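Long-range contacts in DUF269-containing protein (Cyanothece sp. ATCC 51142, PDB 3NJ2), which is of unknown function but is associated with nitrogen fixation and belongs to the DUF269 family: residues Ser34-Ser39 against Ala97-Lys102; Gln109-Leu114 against Leu123-Lys128; Gly127-Val132 against Glu163-Phe168. One frame throughout, in Å; residues are numbered along the deposited sequence.

Contact 1 (Ser34-Ser39 against Ala97-Lys102); sequences SPFLQS and AALIEK
Ser39 OG, at the interface of the two helices, is hydrogen-bonded to Ala95 O, on helix 83-104 just before the 97-102 segment. This bond satisfies the buried hydroxyl. Ser39 OG also lies 3.9 Å from Ala98 CB. Leu99 carries most of the contact. Its CG stands anti to the carbonyl carbon (chi1 -72°), and the two methyls reach over to separate partners. Leu99 CD1 comes to the edge of the Phe36 ring, near the ring plane, at 3.7 Å from Phe36 CD1. Leu99 CD1 also meets Ser39 CB at 3.9 Å. Leu99 CD2 lies alongside Pro35, 4.1 Å from Pro35 O. With an alanine in place of Leu99, the Phe36 edge and Ser39 CB would probably lose this apolar cover, and a gap would open between the helices. The start of helix 35-46 is fixed separately. Ser34 OG accepts from Leu37 N at 3.0 Å in an almost straight bond and is also hydrogen-bonded to Asn151 OD1. Phe36 continues onto Asn151 and Thr155 of helix 147-167. The axes of 35-39 and 97-102 pass 10.1 Å apart, with their directions 120° apart. This is helix-helix packing in which an N-capped helix crosses the later part of helix 83-104.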
ATOM      1  N   SER B  34      -4.538 -27.416  -8.680  1.00 14.69           N
ATOM      2  CA  SER B  34      -5.167 -26.141  -8.374  1.00 14.16           C
ATOM      3  C   SER B  34      -4.688 -24.941  -9.139  1.00 13.14           C
ATOM      4  O   SER B  34      -3.519 -24.664  -9.132  1.00 11.25           O
ATOM      5  CB  SER B  34      -4.967 -25.860  -6.878  1.00 13.30           C
ATOM      6  OG  SER B  34      -5.325 -24.492  -6.595  1.00 16.09           O
ATOM      7  N   PRO B  35      -5.574 -24.171  -9.821  1.00 13.75           N
ATOM      8  CA  PRO B  35      -5.049 -22.991 -10.541  1.00 13.93           C
ATOM      9  C   PRO B  35      -4.448 -21.970  -9.545  1.00 11.14           C
ATOM     10  O   PRO B  35      -3.513 -21.330  -9.885  1.00 14.77           O
ATOM     11  CB  PRO B  35      -6.291 -22.431 -11.250  1.00 13.95           C
ATOM     12  CG  PRO B  35      -7.081 -23.681 -11.513  1.00 14.13           C
ATOM     13  CD  PRO B  35      -6.957 -24.537 -10.261  1.00 13.15           C
ATOM     14  N   PHE B  36      -5.041 -21.891  -8.335  1.00 11.36           N
ATOM     15  CA  PHE B  36      -4.477 -21.010  -7.314  1.00 10.33           C
ATOM     16  C   PHE B  36      -3.094 -21.423  -6.871  1.00 10.02           C
ATOM     17  O   PHE B  36      -2.221 -20.596  -6.901  1.00 12.46           O
ATOM     18  CB  PHE B  36      -5.410 -20.710  -6.110  1.00 12.27           C
ATOM     19  CG  PHE B  36      -4.710 -19.870  -5.123  1.00 10.46           C
ATOM     20  CD1 PHE B  36      -4.528 -18.459  -5.367  1.00 12.59           C
ATOM     21  CD2 PHE B  36      -4.181 -20.438  -3.938  1.00 13.16           C
ATOM     22  CE1 PHE B  36      -3.769 -17.658  -4.451  1.00 14.31           C
ATOM     23  CE2 PHE B  36      -3.461 -19.626  -3.098  1.00 13.95           C
ATOM     24  CZ  PHE B  36      -3.227 -18.271  -3.374  1.00 12.30           C
ATOM     25  N   LEU B  37      -2.958 -22.690  -6.480  1.00 12.25           N
ATOM     26  CA  LEU B  37      -1.632 -23.083  -6.044  1.00 12.81           C
ATOM     27  C   LEU B  37      -0.603 -23.002  -7.158  1.00 12.00           C
ATOM     28  O   LEU B  37       0.559 -22.712  -6.898  1.00 12.20           O
ATOM     29  CB  LEU B  37      -1.694 -24.480  -5.368  1.00 12.30           C
ATOM     30  CG  LEU B  37      -2.574 -24.631  -4.139  1.00  9.95           C
ATOM     31  CD1 LEU B  37      -2.635 -26.059  -3.523  1.00 11.15           C
ATOM     32  CD2 LEU B  37      -2.138 -23.593  -3.100  1.00 12.35           C
ATOM     33  N   GLN B  38      -1.024 -23.328  -8.390  1.00 11.96           N
ATOM     34  CA  GLN B  38      -0.162 -23.157  -9.485  1.00 12.56           C
ATOM     35  C   GLN B  38       0.275 -21.665  -9.685  1.00 13.35           C
ATOM     36  O   GLN B  38       1.435 -21.362  -9.955  1.00 16.15           O
ATOM     37  CB  GLN B  38      -0.712 -23.842 -10.719  1.00 12.50           C
ATOM     38  CG  GLN B  38      -0.510 -25.374 -10.686  1.00 14.01           C
ATOM     39  CD  GLN B  38       0.973 -25.725 -10.703  1.00 17.60           C
ATOM     40  OE1 GLN B  38       1.695 -25.336 -11.649  1.00 19.76           O
ATOM     41  NE2 GLN B  38       1.434 -26.426  -9.660  1.00 17.04           N
ATOM     42  N   SER B  39      -0.656 -20.747  -9.545  1.00 13.31           N
ATOM     43  CA  SER B  39      -0.352 -19.349  -9.598  1.00 13.59           C
ATOM     44  C   SER B  39       0.611 -18.972  -8.508  1.00 12.48           C
ATOM     45  O   SER B  39       1.540 -18.287  -8.753  1.00 13.68           O
ATOM     46  CB  SER B  39      -1.620 -18.518  -9.410  1.00 13.40           C
ATOM     47  OG  SER B  39      -1.350 -17.183  -9.799  1.00 18.43           O
ATOM     48  N   ALA B  97      -3.798 -11.706  -7.690  1.00 11.33           N
ATOM     49  CA  ALA B  97      -3.885 -10.622  -8.681  1.00 11.11           C
ATOM     50  C   ALA B  97      -3.732 -11.250 -10.095  1.00 11.57           C
ATOM     51  O   ALA B  97      -4.453 -10.968 -11.030  1.00 13.76           O
ATOM     52  CB  ALA B  97      -2.812  -9.603  -8.442  1.00 11.01           C
ATOM     53  N   ALA B  98      -2.760 -12.178 -10.204  1.00 10.56           N
ATOM     54  CA  ALA B  98      -2.561 -12.789 -11.557  1.00 11.10           C
ATOM     55  C   ALA B  98      -3.767 -13.564 -12.066  1.00 12.30           C
ATOM     56  O   ALA B  98      -4.011 -13.564 -13.250  1.00 13.96           O
ATOM     57  CB  ALA B  98      -1.335 -13.672 -11.459  1.00 10.85           C
ATOM     58  N   LEU B  99      -4.512 -14.241 -11.202  1.00 11.40           N
ATOM     59  CA  LEU B  99      -5.711 -14.962 -11.568  1.00 10.79           C
ATOM     60  C   LEU B  99      -6.844 -13.978 -11.922  1.00 11.84           C
ATOM     61  O   LEU B  99      -7.593 -14.209 -12.872  1.00 12.41           O
ATOM     62  CB  LEU B  99      -6.150 -15.934 -10.481  1.00 11.70           C
ATOM     63  CG  LEU B  99      -5.236 -17.149 -10.355  1.00 13.80           C
ATOM     64  CD1 LEU B  99      -5.353 -17.694  -8.882  1.00 18.71           C
ATOM     65  CD2 LEU B  99      -5.460 -18.104 -11.500  1.00 19.86           C
ATOM     66  N   ILE B 100      -6.981 -12.886 -11.159  1.00 11.87           N
ATOM     67  CA  ILE B 100      -7.952 -11.831 -11.517  1.00 13.02           C
ATOM     68  C   ILE B 100      -7.648 -11.319 -12.910  1.00 13.71           C
ATOM     69  O   ILE B 100      -8.548 -11.230 -13.730  1.00 15.56           O
ATOM     70  CB  ILE B 100      -7.944 -10.729 -10.434  1.00 11.59           C
ATOM     71  CG1 ILE B 100      -8.462 -11.333  -9.166  1.00 12.86           C
ATOM     72  CG2 ILE B 100      -8.878  -9.569 -10.911  1.00 15.43           C
ATOM     73  CD1 ILE B 100      -8.222 -10.339  -7.960  1.00 11.85           C
ATOM     74  N   GLU B 101      -6.381 -11.026 -13.198  1.00 12.65           N
ATOM     75  CA  GLU B 101      -5.969 -10.534 -14.483  1.00 14.87           C
ATOM     76  C   GLU B 101      -6.239 -11.585 -15.569  1.00 16.29           C
ATOM     77  O   GLU B 101      -6.794 -11.234 -16.618  1.00 15.70           O
ATOM     78  CB  GLU B 101      -4.467 -10.177 -14.372  1.00 18.31           C
ATOM     79  CG  GLU B 101      -3.913  -9.330 -15.498  1.00 20.22           C
ATOM     80  CD  GLU B 101      -2.524  -8.713 -15.140  1.00 25.37           C
ATOM     81  OE1 GLU B 101      -2.228  -8.138 -14.010  1.00 20.81           O
ATOM     82  OE2 GLU B 101      -1.672  -8.780 -16.076  1.00 32.84           O
ATOM     83  N   LYS B 102      -5.918 -12.867 -15.336  1.00 15.07           N
ATOM     84  CA  LYS B 102      -6.159 -13.949 -16.338  1.00 16.97           C
ATOM     85  C   LYS B 102      -7.638 -14.072 -16.679  1.00 17.17           C
ATOM     86  O   LYS B 102      -8.030 -14.269 -17.861  1.00 19.89           O
ATOM     87  CB  LYS B 102      -5.675 -15.303 -15.788  1.00 17.40           C
ATOM     88  CG  LYS B 102      -4.191 -15.452 -15.910  1.00 24.66           C
ATOM     89  CD  LYS B 102      -3.817 -16.868 -15.713  1.00 29.12           C
ATOM     90  CE  LYS B 102      -2.472 -17.120 -16.374  1.00 29.47           C
ATOM     91  NZ  LYS B 102      -1.791 -18.171 -15.597  1.00 36.26           N
TER

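Contact 2 (Gln109-Leu114 against Leu123-Lys128); sequences QVVVDL and LVWGGK
Trp125 lays its six-membered ring over the CB of Gln109. Gln109 CB sits 3.9 Å from the centroid of the Trp125 six-membered ring and 12° off the ring normal, a CH-pi contact. The indole gets there because its CG lies between the backbone N and the carbonyl carbon (chi1 72°), which turns the ring back across the neighbouring strand. Val111 CG2 meets the same ring at its edge, in plane, 3.8 Å from Trp125 CZ3. A water bridges the end of the pair: its O donates to Gln109 OE1 at 2.8 Å and to Trp125 O at 3.0 Å. The two strands form an antiparallel beta hairpin. Gln109-Trp125 and Val111-Leu123 are its hydrogen-bonded pairs, with two backbone bonds each. The shortest runs from Leu123 N to Val111 O at 2.8 Å. Between them lies the non-hydrogen-bonded pair Val110-Val124, whose side chains point the same way, to the other face of the sheet. Val110 CG2 and Val124 CG2 touch at 4.0 Å, and both residues pack on Ala97 of helix 83-104. On the tryptophan face the second subunit takes over: its Trp121 meets the Trp125 ring edge-to-face and also packs on Gln109.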
ATOM      1  N   GLN B 109      -2.285  -4.421  -9.966  1.00 14.38           N
ATOM      2  CA  GLN B 109      -1.041  -4.165  -9.190  1.00 13.49           C
ATOM      3  C   GLN B 109      -1.278  -4.495  -7.715  1.00  9.79           C
ATOM      4  O   GLN B 109      -2.449  -4.619  -7.291  1.00 12.15           O
ATOM      5  CB  GLN B 109      -0.633  -2.754  -9.378  1.00 16.37           C
ATOM      6  CG  GLN B 109      -0.230  -2.688 -10.915  1.00 17.81           C
ATOM      7  CD  GLN B 109       0.175  -1.317 -11.280  1.00 26.16           C
ATOM      8  OE1 GLN B 109      -0.652  -0.390 -11.280  1.00 31.01           O
ATOM      9  NE2 GLN B 109       1.449  -1.157 -11.607  1.00 22.09           N
ATOM     10  N   VAL B 110      -0.172  -4.818  -7.071  1.00 10.38           N
ATOM     11  CA  VAL B 110      -0.233  -5.299  -5.697  1.00  9.90           C
ATOM     12  C   VAL B 110       0.682  -4.479  -4.810  1.00 11.86           C
ATOM     13  O   VAL B 110       1.896  -4.214  -5.169  1.00 12.14           O
ATOM     14  CB  VAL B 110       0.175  -6.794  -5.632  1.00 11.70           C
ATOM     15  CG1 VAL B 110       0.128  -7.293  -4.179  1.00 12.35           C
ATOM     16  CG2 VAL B 110      -0.726  -7.696  -6.510  1.00 15.28           C
ATOM     17  N   VAL B 111       0.189  -4.077  -3.614  1.00 10.16           N
ATOM     18  CA  VAL B 111       1.034  -3.582  -2.540  1.00  9.38           C
ATOM     19  C   VAL B 111       0.700  -4.274  -1.231  1.00 10.83           C
ATOM     20  O   VAL B 111      -0.471  -4.463  -0.881  1.00 12.03           O
ATOM     21  CB  VAL B 111       0.760  -2.042  -2.404  1.00 10.47           C
ATOM     22  CG1 VAL B 111       1.058  -1.435  -0.972  1.00 11.82           C
ATOM     23  CG2 VAL B 111       1.464  -1.339  -3.494  1.00 11.11           C
ATOM     24  N   VAL B 112       1.734  -4.614  -0.515  1.00  9.85           N
ATOM     25  CA  VAL B 112       1.650  -5.119   0.869  1.00 10.28           C
ATOM     26  C   VAL B 112       2.388  -4.123   1.784  1.00 12.88           C
ATOM     27  O   VAL B 112       3.619  -3.891   1.635  1.00 13.76           O
ATOM     28  CB  VAL B 112       2.139  -6.584   1.029  1.00 11.50           C
ATOM     29  CG1 VAL B 112       2.209  -6.976   2.508  1.00 14.62           C
ATOM     30  CG2 VAL B 112       1.299  -7.571   0.169  1.00 12.10           C
ATOM     31  N   ASP B 113       1.634  -3.428   2.619  1.00 12.44           N
ATOM     32  CA  ASP B 113       2.234  -2.434   3.460  1.00 12.13           C
ATOM     33  C   ASP B 113       2.081  -2.900   4.926  1.00 12.71           C
ATOM     34  O   ASP B 113       0.977  -3.139   5.412  1.00 13.02           O
ATOM     35  CB  ASP B 113       1.511  -1.132   3.299  1.00 13.55           C
ATOM     36  CG  ASP B 113       2.155   0.025   4.090  1.00 14.48           C
ATOM     37  OD1 ASP B 113       3.402   0.215   4.034  1.00 19.24           O
ATOM     38  OD2 ASP B 113       1.464   0.771   4.727  1.00 18.59           O
ATOM     39  N   LEU B 114       3.230  -3.098   5.576  1.00 13.40           N
ATOM     40  CA  LEU B 114       3.253  -3.499   6.979  1.00 14.95           C
ATOM     41  C   LEU B 114       4.102  -2.628   7.847  1.00 17.15           C
ATOM     42  O   LEU B 114       5.202  -2.203   7.451  1.00 18.22           O
ATOM     43  CB  LEU B 114       3.693  -4.999   7.104  1.00 13.67           C
ATOM     44  CG  LEU B 114       2.747  -6.029   6.411  1.00 15.55           C
ATOM     45  CD1 LEU B 114       3.356  -7.468   6.068  1.00 16.30           C
ATOM     46  CD2 LEU B 114       1.438  -6.242   7.292  1.00 17.97           C
ATOM     47  N   LEU B 123      -3.257  -4.794  -0.718  1.00 11.15           N
ATOM     48  CA  LEU B 123      -4.103  -4.063  -1.648  1.00 11.23           C
ATOM     49  C   LEU B 123      -3.864  -4.603  -3.060  1.00 11.76           C
ATOM     50  O   LEU B 123      -2.726  -4.696  -3.488  1.00 12.57           O
ATOM     51  CB  LEU B 123      -3.813  -2.567  -1.662  1.00 10.39           C
ATOM     52  CG  LEU B 123      -3.914  -2.067  -0.204  1.00 11.07           C
ATOM     53  CD1 LEU B 123      -3.476  -0.612  -0.219  1.00 17.53           C
ATOM     54  CD2 LEU B 123      -5.362  -2.282   0.322  1.00 10.84           C
ATOM     55  N   VAL B 124      -4.922  -4.933  -3.778  1.00 10.05           N
ATOM     56  CA  VAL B 124      -4.804  -5.257  -5.236  1.00 10.85           C
ATOM     57  C   VAL B 124      -5.750  -4.352  -5.944  1.00 10.21           C
ATOM     58  O   VAL B 124      -6.932  -4.300  -5.592  1.00 12.36           O
ATOM     59  CB  VAL B 124      -5.093  -6.683  -5.462  1.00 10.82           C
ATOM     60  CG1 VAL B 124      -4.947  -7.081  -7.030  1.00  9.53           C
ATOM     61  CG2 VAL B 124      -4.189  -7.650  -4.550  1.00 12.15           C
ATOM     62  N   TRP B 125      -5.263  -3.631  -6.943  1.00 10.92           N
ATOM     63  CA  TRP B 125      -6.165  -2.747  -7.691  1.00 11.26           C
ATOM     64  C   TRP B 125      -5.909  -2.821  -9.166  1.00 12.24           C
ATOM     65  O   TRP B 125      -4.799  -3.108  -9.560  1.00 13.88           O
ATOM     66  CB  TRP B 125      -6.134  -1.296  -7.257  1.00 12.64           C
ATOM     67  CG  TRP B 125      -4.959  -0.525  -7.598  1.00 11.97           C
ATOM     68  CD1 TRP B 125      -4.848   0.453  -8.585  1.00 14.04           C
ATOM     69  CD2 TRP B 125      -3.628  -0.676  -7.030  1.00 11.15           C
ATOM     70  NE1 TRP B 125      -3.537   0.918  -8.644  1.00 13.63           N
ATOM     71  CE2 TRP B 125      -2.795   0.297  -7.676  1.00 12.27           C
ATOM     72  CE3 TRP B 125      -3.071  -1.446  -5.980  1.00 12.40           C
ATOM     73  CZ2 TRP B 125      -1.434   0.471  -7.348  1.00 13.89           C
ATOM     74  CZ3 TRP B 125      -1.690  -1.293  -5.693  1.00 15.78           C
ATOM     75  CH2 TRP B 125      -0.895  -0.331  -6.385  1.00 15.00           C
ATOM     76  N   GLY B 126      -6.980  -2.515  -9.906  1.00 13.03           N
ATOM     77  CA  GLY B 126      -6.895  -2.493 -11.396  1.00 14.23           C
ATOM     78  C   GLY B 126      -7.733  -1.292 -11.809  1.00 13.16           C
ATOM     79  O   GLY B 126      -8.805  -1.127 -11.293  1.00 13.66           O
ATOM     80  N   GLY B 127      -7.218  -0.447 -12.721  1.00 15.14           N
ATOM     81  CA  GLY B 127      -7.962   0.806 -13.027  1.00 14.47           C
ATOM     82  C   GLY B 127      -8.036   1.575 -11.710  1.00 14.66           C
ATOM     83  O   GLY B 127      -7.019   1.799 -11.123  1.00 15.42           O
ATOM     84  N   LYS B 128      -9.233   2.011 -11.309  1.00 14.97           N
ATOM     85  CA  LYS B 128      -9.359   2.631  -9.968  1.00 14.71           C
ATOM     86  C   LYS B 128     -10.257   1.783  -9.119  1.00 13.64           C
ATOM     87  O   LYS B 128     -10.895   2.239  -8.181  1.00 13.70           O
ATOM     88  CB  LYS B 128      -9.873   4.093 -10.097  1.00 15.01           C
ATOM     89  CG  LYS B 128      -8.895   4.991 -10.878  1.00 16.08           C
ATOM     90  CD  LYS B 128      -9.238   6.458 -10.897  1.00 18.38           C
ATOM     91  CE  LYS B 128      -8.138   7.170 -11.659  1.00 21.60           C
ATOM     92  NZ  LYS B 128      -8.430   8.620 -11.738  1.00 27.50           N
TER
HETATM   93  O   HOH W   1      -3.287  -1.228 -11.282  1.00 26.33           O

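Contact 3 (Gly127-Val132 against Glu163-Phe168); sequences GKLMVV and ELVNKF
A classic beta bulge, with Val131 and Val132 both facing Val124, marks the place where strand 129-136 meets the end of helix 147-167. Val131 of the bulge touches Val165 of the helix, methyl to methyl, with Val131 CG1 3.6 Å from Val165 CG2. Leu164 reaches the backbone on the strand side. Leu164 CD1 lies 3.6 Å from Met130 O and 3.7 Å from Val131 O. Leu129, two residues before Val131, reaches further toward the end of the helix. Its CG is anti to the backbone N (chi1 -179°), and its two methyls divide between the last turn of the helix and Phe168, just beyond it. Leu129 CD2 rests against the helix main chain, 3.8 Å from Val165 CA. Leu129 CD1 lies 3.9 Å from Phe168 CB and approaches the ring obliquely. That ring is also held from within its own segment. Lys167 CG lies over the centre of one face, 3.8 Å above the Phe168 ring plane, and Leu164 CD2 sits at the edge. The second subunit closes in here too: its Lys128 packs on Leu164, its Val171 on Phe168, and its Met130 on Met130. Lys128 and Met130 also make backbone hydrogen bonds to that subunit. Strand and helix meet through methyls, aliphatic carbons and carbonyl oxygens. The fit therefore rests mainly on shape and burial, with no hydrogen bonds between the two segments.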
ATOM      1  N   GLY B 127      -7.218  -0.447 -12.721  1.00 15.14           N
ATOM      2  CA  GLY B 127      -7.962   0.806 -13.027  1.00 14.47           C
ATOM      3  C   GLY B 127      -8.036   1.575 -11.710  1.00 14.66           C
ATOM      4  O   GLY B 127      -7.019   1.799 -11.123  1.00 15.42           O
ATOM      5  N   LYS B 128      -9.233   2.011 -11.309  1.00 14.97           N
ATOM      6  CA  LYS B 128      -9.359   2.631  -9.968  1.00 14.71           C
ATOM      7  C   LYS B 128     -10.257   1.783  -9.119  1.00 13.64           C
ATOM      8  O   LYS B 128     -10.895   2.239  -8.181  1.00 13.70           O
ATOM      9  CB  LYS B 128      -9.873   4.093 -10.097  1.00 15.01           C
ATOM     10  CG  LYS B 128      -8.895   4.991 -10.878  1.00 16.08           C
ATOM     11  CD  LYS B 128      -9.238   6.458 -10.897  1.00 18.38           C
ATOM     12  CE  LYS B 128      -8.138   7.170 -11.659  1.00 21.60           C
ATOM     13  NZ  LYS B 128      -8.430   8.620 -11.738  1.00 27.50           N
ATOM     14  N   LEU B 129     -10.282   0.487  -9.373  1.00 12.56           N
ATOM     15  CA  LEU B 129     -11.116  -0.441  -8.626  1.00 12.88           C
ATOM     16  C   LEU B 129     -10.238  -1.226  -7.633  1.00 13.25           C
ATOM     17  O   LEU B 129      -9.259  -1.895  -8.073  1.00 15.53           O
ATOM     18  CB  LEU B 129     -11.745  -1.427  -9.578  1.00 13.43           C
ATOM     19  CG  LEU B 129     -12.656  -2.415  -8.862  1.00 13.65           C
ATOM     20  CD1 LEU B 129     -13.986  -1.883  -8.115  1.00 15.70           C
ATOM     21  CD2 LEU B 129     -12.954  -3.391  -9.988  1.00 15.11           C
ATOM     22  N   MET B 130     -10.563  -1.161  -6.342  1.00 14.40           N
ATOM     23  CA  MET B 130      -9.939  -2.060  -5.362  1.00 15.01           C
ATOM     24  C   MET B 130     -10.517  -3.439  -5.387  1.00 13.64           C
ATOM     25  O   MET B 130     -11.697  -3.702  -4.894  1.00 15.73           O
ATOM     26  CB  MET B 130     -10.171  -1.489  -3.965  1.00 17.04           C
ATOM     27  CG  MET B 130      -9.786  -0.130  -3.768  1.00 16.70           C
ATOM     28  SD  MET B 130      -8.049   0.145  -3.982  1.00 22.65           S
ATOM     29  CE  MET B 130      -7.242  -1.471  -3.152  1.00 12.16           C
ATOM     30  N   VAL B 131      -9.773  -4.381  -5.982  1.00 12.51           N
ATOM     31  CA  VAL B 131     -10.252  -5.775  -6.065  1.00 11.20           C
ATOM     32  C   VAL B 131      -9.886  -6.653  -4.870  1.00 12.16           C
ATOM     33  O   VAL B 131     -10.569  -7.679  -4.680  1.00 15.31           O
ATOM     34  CB  VAL B 131      -9.872  -6.464  -7.443  1.00  9.13           C
ATOM     35  CG1 VAL B 131     -10.599  -5.766  -8.616  1.00 14.66           C
ATOM     36  CG2 VAL B 131      -8.309  -6.539  -7.677  1.00 12.23           C
ATOM     37  N   VAL B 132      -8.841  -6.274  -4.094  1.00 11.53           N
ATOM     38  CA  VAL B 132      -8.598  -6.933  -2.773  1.00 13.20           C
ATOM     39  C   VAL B 132      -8.226  -5.780  -1.901  1.00 12.47           C
ATOM     40  O   VAL B 132      -7.426  -4.945  -2.306  1.00 12.49           O
ATOM     41  CB  VAL B 132      -7.419  -7.885  -2.802  1.00 14.11           C
ATOM     42  CG1 VAL B 132      -7.105  -8.374  -1.342  1.00 15.34           C
ATOM     43  CG2 VAL B 132      -7.725  -9.033  -3.708  1.00 15.59           C
ATOM     44  N   GLU B 163     -15.470 -11.148  -9.141  1.00 14.36           N
ATOM     45  CA  GLU B 163     -16.885 -10.673  -9.037  1.00 15.16           C
ATOM     46  C   GLU B 163     -16.917  -9.155  -9.019  1.00 17.87           C
ATOM     47  O   GLU B 163     -17.761  -8.507  -9.688  1.00 16.10           O
ATOM     48  CB  GLU B 163     -17.548 -11.239  -7.832  1.00 18.23           C
ATOM     49  CG  GLU B 163     -17.950 -12.728  -7.865  1.00 27.80           C
ATOM     50  CD  GLU B 163     -18.406 -13.202  -6.463  1.00 34.96           C
ATOM     51  OE1 GLU B 163     -18.464 -12.367  -5.474  1.00 42.15           O
ATOM     52  OE2 GLU B 163     -18.701 -14.423  -6.339  1.00 41.09           O
ATOM     53  N   LEU B 164     -15.936  -8.534  -8.360  1.00 15.13           N
ATOM     54  CA  LEU B 164     -15.906  -7.077  -8.337  1.00 14.06           C
ATOM     55  C   LEU B 164     -15.644  -6.458  -9.682  1.00 14.05           C
ATOM     56  O   LEU B 164     -16.329  -5.524 -10.038  1.00 12.76           O
ATOM     57  CB  LEU B 164     -14.873  -6.571  -7.285  1.00 14.53           C
ATOM     58  CG  LEU B 164     -15.279  -6.684  -5.841  1.00 16.34           C
ATOM     59  CD1 LEU B 164     -14.043  -6.430  -4.930  1.00 18.92           C
ATOM     60  CD2 LEU B 164     -16.402  -5.754  -5.534  1.00 16.32           C
ATOM     61  N   VAL B 165     -14.679  -6.984 -10.435  1.00 14.00           N
ATOM     62  CA  VAL B 165     -14.410  -6.465 -11.775  1.00 15.69           C
ATOM     63  C   VAL B 165     -15.684  -6.639 -12.656  1.00 16.12           C
ATOM     64  O   VAL B 165     -16.048  -5.701 -13.380  1.00 15.29           O
ATOM     65  CB  VAL B 165     -13.275  -7.218 -12.477  1.00 17.77           C
ATOM     66  CG1 VAL B 165     -12.983  -6.637 -13.907  1.00 17.76           C
ATOM     67  CG2 VAL B 165     -12.026  -7.187 -11.660  1.00 16.57           C
ATOM     68  N   ASN B 166     -16.373  -7.784 -12.527  1.00 15.42           N
ATOM     69  CA  ASN B 166     -17.577  -8.033 -13.340  1.00 17.26           C
ATOM     70  C   ASN B 166     -18.664  -7.054 -12.936  1.00 18.71           C
ATOM     71  O   ASN B 166     -19.489  -6.643 -13.758  1.00 21.09           O
ATOM     72  CB  ASN B 166     -18.070  -9.426 -13.096  1.00 18.36           C
ATOM     73  CG  ASN B 166     -17.249 -10.443 -13.804  1.00 19.94           C
ATOM     74  OD1 ASN B 166     -16.661 -10.135 -14.844  1.00 23.39           O
ATOM     75  ND2 ASN B 166     -17.303 -11.683 -13.322  1.00 24.94           N
ATOM     76  N   LYS B 167     -18.680  -6.659 -11.671  1.00 16.03           N
ATOM     77  CA  LYS B 167     -19.761  -5.771 -11.188  1.00 17.94           C
ATOM     78  C   LYS B 167     -19.478  -4.293 -11.540  1.00 18.68           C
ATOM     79  O   LYS B 167     -20.483  -3.543 -11.829  1.00 19.27           O
ATOM     80  CB  LYS B 167     -19.935  -6.012  -9.688  1.00 18.87           C
ATOM     81  CG  LYS B 167     -21.065  -5.294  -9.040  1.00 24.26           C
ATOM     82  CD  LYS B 167     -21.347  -6.015  -7.740  1.00 28.17           C
ATOM     83  CE  LYS B 167     -22.265  -5.194  -6.852  1.00 33.19           C
ATOM     84  NZ  LYS B 167     -22.644  -5.942  -5.620  1.00 35.04           N
ATOM     85  N   PHE B 168     -18.212  -3.854 -11.690  1.00 15.51           N
ATOM     86  CA  PHE B 168     -17.793  -2.426 -11.728  1.00 15.63           C
ATOM     87  C   PHE B 168     -16.872  -2.153 -12.884  1.00 14.91           C
ATOM     88  O   PHE B 168     -15.775  -1.631 -12.729  1.00 15.89           O
ATOM     89  CB  PHE B 168     -17.164  -2.028 -10.343  1.00 15.31           C
ATOM     90  CG  PHE B 168     -18.097  -2.113  -9.202  1.00 16.39           C
ATOM     91  CD1 PHE B 168     -19.278  -1.354  -9.175  1.00 18.76           C
ATOM     92  CD2 PHE B 168     -17.792  -2.892  -8.093  1.00 18.74           C
ATOM     93  CE1 PHE B 168     -20.163  -1.428  -8.068  1.00 21.14           C
ATOM     94  CE2 PHE B 168     -18.660  -2.936  -6.996  1.00 19.21           C
ATOM     95  CZ  PHE B 168     -19.862  -2.193  -6.998  1.00 18.97           C
TER

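How the contacts relate
Contacts 2 and 3 are buried, while contact 1 is only partly so and has Pro35 at its exposed side. Helix 83-104 carries one side of contact 1 and also backs contacts 2 and 3, through Ala97 and Ile100. Contacts 2 and 3 share Gly127 and Lys128 and reach the same antiparallel sheet, where Val124 probably pairs with Val131 and Val132 through backbone bonds. The chemistry differs with place. Contact 2 is a backbone ladder with a CH-pi contact on one face. Contacts 1 and 3 are mainly apolar side-chain packing. Contacts 2 and 3 also touch the second subunit, whereas contact 1 stays within one chain.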